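Local coordinates for protein peptidoglycan DD-endopeptidase ShyB (Vibrio cholerae, PDB 2GU1) that cuts the peptide cross-links between peptidoglycan strands as a zinc-dependent DD-endopeptidase, probably making room for new glycan and cell wall expansion, at residues A[206-209]-A[210-213]; A[257-260]-A[261-264]. All blocks are in the same frame, centred on the assembly; numbering follows the deposited sequence.

Contact 1 (residues 206-213) and contact 2 (residues 257-264) are both local, and in each a side chain, Arg211 or His259, bonds to backbone atoms of its own turn. Contact 1 comes first along the chain, in the loop that runs from strand 189-191 into strand 213-215. Contact 2 follows as the hairpin between strands 251-259 and 265-269. These last three strands share a curled antiparallel sheet with strands 235-237 and 312-318, which carry the zinc ligands Asp236 and His313. The centres of contact 1 and contact 2 are about 23 Å apart, and the nearest atoms of contact 1 and contact 2 about 13 Å. Both lie in the neighbourhood of the catalytic zinc, the side chains of Val206 and Ala262 being about 13 Å and about 10 Å from it.

Contact 1: residues A[206-209]-A[210-213]; sequences VDKA and YRQI
Between Asp207 and Arg211 the backbone makes two overlapping turns, in which Tyr210 N donates to Asp207 O at 2.9 Å and Arg211 N reaches Lys208 O through a weak 3.3 Å hydrogen bond. The side chain of Arg211 then folds back over the start of the turns. Its chain is extended from CG to NE, which carries the guanidinium to the Val206 carbonyl: Arg211 NE donates to Val206 O at 2.8 Å and Arg211 NH2 to Val206 O at 3.2 Å, from opposite faces of the carbonyl plane. The grip is thus side-on, two nitrogens on one oxygen, with that oxygen almost in the guanidinium plane and the straighter bond going to NE (162°). Lys208 N lies over one guanidinium face, and Lys208 CG comes within 3.4 Å of Arg211 NH1. This is a short 3-10 turn at 208-209, pinned by an arginine as the chain heads for strand 213-215 of the peptidase sheet. Ala209 CB sits over the centre of the Tyr210 ring, a CH-pi contact of 4.0 Å to the centroid. That ring also touches Thr239 and Pro240, whereas Asp207 OD2 is hydrogen-bonded to Tyr246 OH.

Contact 2: residues A[257-260]-A[261-264]; sequences RKHP and YAGN
His259 ND1 accepts two backbone hydrogen bonds, from Tyr261 N at 2.9 Å and Ala262 N at 3.0 Å, and so must be the unprotonated ring nitrogen. With CG anti to the backbone N (chi1 -169°), the imidazole is brought to the amides of the turn. Neither donor is truly in the ring plane: Tyr261 N is tilted 17° from it, Ala262 N as much as 38°. Pro260 CD lies over one face of the ring, toward its rim, and Ala262 CB packs against His259 CB at 3.7 Å. The whole is a beta hairpin in which the side chain of the last strand residue holds the connecting turn. His259 and Gly263 form its hydrogen-bonded pair, His259 N to Gly263 O being 2.7 Å, with a weak return bond; Gly263 has a positive phi of the kind that favours glycine. Lys258 and Asn264 make the next, non-hydrogen-bonded pair. Here the lysine chain bends at chi2, and Lys258 NZ donates to His259 O at 2.8 Å, from above the carbonyl plane, while Lys258 CG passes 3.2 Å from Asn264 OD1. Asn264 ND2 is hydrogen-bonded to Leu281 O. The hairpin joins strands 251-259 and 265-269; Pro260 and Tyr261 at its end pack on Gln33 and Leu36 of helix 29-38, and His259 rests against Tyr265 in the adjoining strand.

Contact 1: residues A[206-209]-A[210-213]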
loop_
_atom_site.group_PDB
_atom_site.type_symbol
_atom_site.label_atom_id
_atom_site.label_comp_id
_atom_site.label_asym_id
_atom_site.label_seq_id
_atom_site.Cartn_x
_atom_site.Cartn_y
_atom_site.Cartn_z
ATOM N N VAL A 206 -10.290 16.690 1.277
ATOM C CA VAL A 206 -10.526 17.911 2.043
ATOM C C VAL A 206 -11.798 18.624 1.564
ATOM O O VAL A 206 -12.341 18.314 0.493
ATOM C CB VAL A 206 -9.336 18.908 1.923
ATOM C CG1 VAL A 206 -8.066 18.315 2.552
ATOM C CG2 VAL A 206 -9.095 19.250 0.466
ATOM N N ASP A 207 -12.262 19.582 2.363
ATOM C CA ASP A 207 -13.460 20.334 2.029
ATOM C C ASP A 207 -13.216 21.279 0.860
ATOM O O ASP A 207 -12.070 21.649 0.568
ATOM C CB ASP A 207 -13.957 21.102 3.256
ATOM C CG ASP A 207 -14.435 20.178 4.364
ATOM O OD1 ASP A 207 -15.252 19.267 4.082
ATOM O OD2 ASP A 207 -14.000 20.361 5.520
ATOM N N LYS A 208 -14.300 21.666 0.191
ATOM C CA LYS A 208 -14.218 22.547 -0.972
ATOM C C LYS A 208 -13.302 23.748 -0.796
ATOM O O LYS A 208 -12.578 24.136 -1.721
ATOM C CB LYS A 208 -15.621 23.032 -1.365
ATOM C CG LYS A 208 -16.583 21.909 -1.736
ATOM C CD LYS A 208 -17.899 22.456 -2.281
ATOM C CE LYS A 208 -18.845 21.333 -2.668
ATOM N NZ LYS A 208 -20.115 21.852 -3.259
ATOM N N ALA A 209 -13.318 24.338 0.388
ATOM C CA ALA A 209 -12.492 25.514 0.642
ATOM C C ALA A 209 -10.995 25.308 0.412
ATOM O O ALA A 209 -10.277 26.259 0.102
ATOM C CB ALA A 209 -12.733 26.015 2.075
ATOM N N TYR A 210 -10.519 24.073 0.531
ATOM C CA TYR A 210 -9.084 23.817 0.384
ATOM C C TYR A 210 -8.703 22.856 -0.745
ATOM O O TYR A 210 -7.632 22.240 -0.719
ATOM C CB TYR A 210 -8.544 23.285 1.711
ATOM C CG TYR A 210 -8.987 24.103 2.909
ATOM C CD1 TYR A 210 -8.676 25.461 3.002
ATOM C CD2 TYR A 210 -9.709 23.519 3.951
ATOM C CE1 TYR A 210 -9.072 26.215 4.105
ATOM C CE2 TYR A 210 -10.107 24.265 5.063
ATOM C CZ TYR A 210 -9.783 25.609 5.133
ATOM O OH TYR A 210 -10.145 26.350 6.237
ATOM N N ARG A 211 -9.570 22.749 -1.746
ATOM C CA ARG A 211 -9.320 21.841 -2.852
ATOM C C ARG A 211 -8.380 22.392 -3.928
ATOM O O ARG A 211 -8.098 21.718 -4.917
ATOM C CB ARG A 211 -10.663 21.379 -3.442
ATOM C CG ARG A 211 -11.484 20.584 -2.427
ATOM C CD ARG A 211 -12.803 20.001 -2.954
ATOM N NE ARG A 211 -13.442 19.212 -1.903
ATOM C CZ ARG A 211 -14.675 18.716 -1.949
ATOM N NH1 ARG A 211 -15.442 18.921 -3.011
ATOM N NH2 ARG A 211 -15.146 18.017 -0.921
ATOM N N GLN A 212 -7.872 23.605 -3.728
ATOM C CA GLN A 212 -6.939 24.174 -4.697
ATOM C C GLN A 212 -5.682 23.302 -4.730
ATOM O O GLN A 212 -5.054 23.064 -3.693
ATOM C CB GLN A 212 -6.541 25.604 -4.315
ATOM C CG GLN A 212 -5.428 26.166 -5.194
ATOM C CD GLN A 212 -4.954 27.547 -4.769
ATOM O OE1 GLN A 212 -4.005 28.090 -5.341
ATOM N NE2 GLN A 212 -5.612 28.123 -3.769
ATOM N N ILE A 213 -5.325 22.821 -5.916
ATOM C CA ILE A 213 -4.138 21.989 -6.075
ATOM C C ILE A 213 -2.935 22.883 -6.386
ATOM O O ILE A 213 -2.915 23.582 -7.399
ATOM C CB ILE A 213 -4.336 20.964 -7.216
ATOM C CG1 ILE A 213 -5.496 20.027 -6.870
ATOM C CG2 ILE A 213 -3.064 20.165 -7.433
ATOM C CD1 ILE A 213 -5.875 19.070 -7.992
HETATM O O HOH W 1 -15.111 16.688 1.783
#

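Contact 2: residues A[257-260]-A[261-264]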
loop_
_atom_site.group_PDB
_atom_site.type_symbol
_atom_site.label_atom_id
_atom_site.label_comp_id
_atom_site.label_asym_id
_atom_site.label_seq_id
_atom_site.Cartn_x
_atom_site.Cartn_y
_atom_site.Cartn_z
ATOM N N ARG A 257 2.606 6.757 11.097
ATOM C CA ARG A 257 3.996 7.060 11.414
ATOM C C ARG A 257 4.383 8.528 11.445
ATOM O O ARG A 257 3.676 9.395 10.926
ATOM C CB ARG A 257 4.932 6.386 10.411
ATOM C CG ARG A 257 4.826 4.885 10.329
ATOM C CD ARG A 257 6.097 4.313 9.716
ATOM N NE ARG A 257 5.934 2.916 9.326
ATOM C CZ ARG A 257 5.524 1.954 10.144
ATOM N NH1 ARG A 257 5.234 2.233 11.410
ATOM N NH2 ARG A 257 5.400 0.712 9.693
ATOM N N LYS A 258 5.538 8.778 12.056
ATOM C CA LYS A 258 6.120 10.107 12.131
ATOM C C LYS A 258 7.435 9.950 11.372
ATOM O O LYS A 258 8.389 9.361 11.878
ATOM C CB LYS A 258 6.403 10.516 13.579
ATOM C CG LYS A 258 6.655 12.014 13.753
ATOM C CD LYS A 258 7.794 12.512 12.871
ATOM C CE LYS A 258 7.614 13.980 12.486
ATOM N NZ LYS A 258 8.674 14.456 11.542
ATOM N N HIS A 259 7.475 10.479 10.157
ATOM C CA HIS A 259 8.648 10.382 9.302
ATOM C C HIS A 259 9.415 11.704 9.300
ATOM O O HIS A 259 8.820 12.780 9.258
ATOM C CB HIS A 259 8.182 10.009 7.892
ATOM C CG HIS A 259 9.285 9.627 6.956
ATOM N ND1 HIS A 259 10.109 10.554 6.353
ATOM C CD2 HIS A 259 9.668 8.417 6.483
ATOM C CE1 HIS A 259 10.948 9.931 5.545
ATOM N NE2 HIS A 259 10.702 8.635 5.605
ATOM N N PRO A 260 10.755 11.640 9.354
ATOM C CA PRO A 260 11.583 12.852 9.363
ATOM C C PRO A 260 11.312 13.788 8.188
ATOM O O PRO A 260 11.408 15.013 8.321
ATOM C CB PRO A 260 13.012 12.301 9.328
ATOM C CG PRO A 260 12.878 10.945 9.969
ATOM C CD PRO A 260 11.590 10.425 9.396
ATOM N N TYR A 261 10.966 13.211 7.043
ATOM C CA TYR A 261 10.717 14.005 5.849
ATOM C C TYR A 261 9.258 14.073 5.415
ATOM O O TYR A 261 8.793 15.118 4.953
ATOM C CB TYR A 261 11.603 13.478 4.722
ATOM C CG TYR A 261 13.066 13.667 5.051
ATOM C CD1 TYR A 261 13.697 14.885 4.818
ATOM C CD2 TYR A 261 13.787 12.665 5.704
ATOM C CE1 TYR A 261 15.006 15.111 5.234
ATOM C CE2 TYR A 261 15.100 12.879 6.125
ATOM C CZ TYR A 261 15.701 14.104 5.889
ATOM O OH TYR A 261 16.986 14.332 6.329
ATOM N N ALA A 262 8.537 12.972 5.565
ATOM C CA ALA A 262 7.124 12.951 5.193
ATOM C C ALA A 262 6.295 13.474 6.362
ATOM O O ALA A 262 5.082 13.643 6.248
ATOM C CB ALA A 262 6.695 11.539 4.829
ATOM N N GLY A 263 6.967 13.739 7.479
ATOM C CA GLY A 263 6.291 14.235 8.671
ATOM C C GLY A 263 5.323 13.183 9.170
ATOM O O GLY A 263 5.539 11.988 8.948
ATOM N N ASN A 264 4.265 13.609 9.857
ATOM C CA ASN A 264 3.257 12.674 10.338
ATOM C C ASN A 264 2.448 12.214 9.127
ATOM O O ASN A 264 1.974 13.040 8.336
ATOM C CB ASN A 264 2.313 13.352 11.336
ATOM C CG ASN A 264 3.013 13.772 12.607
ATOM O OD1 ASN A 264 3.618 12.951 13.291
ATOM N ND2 ASN A 264 2.930 15.057 12.937
#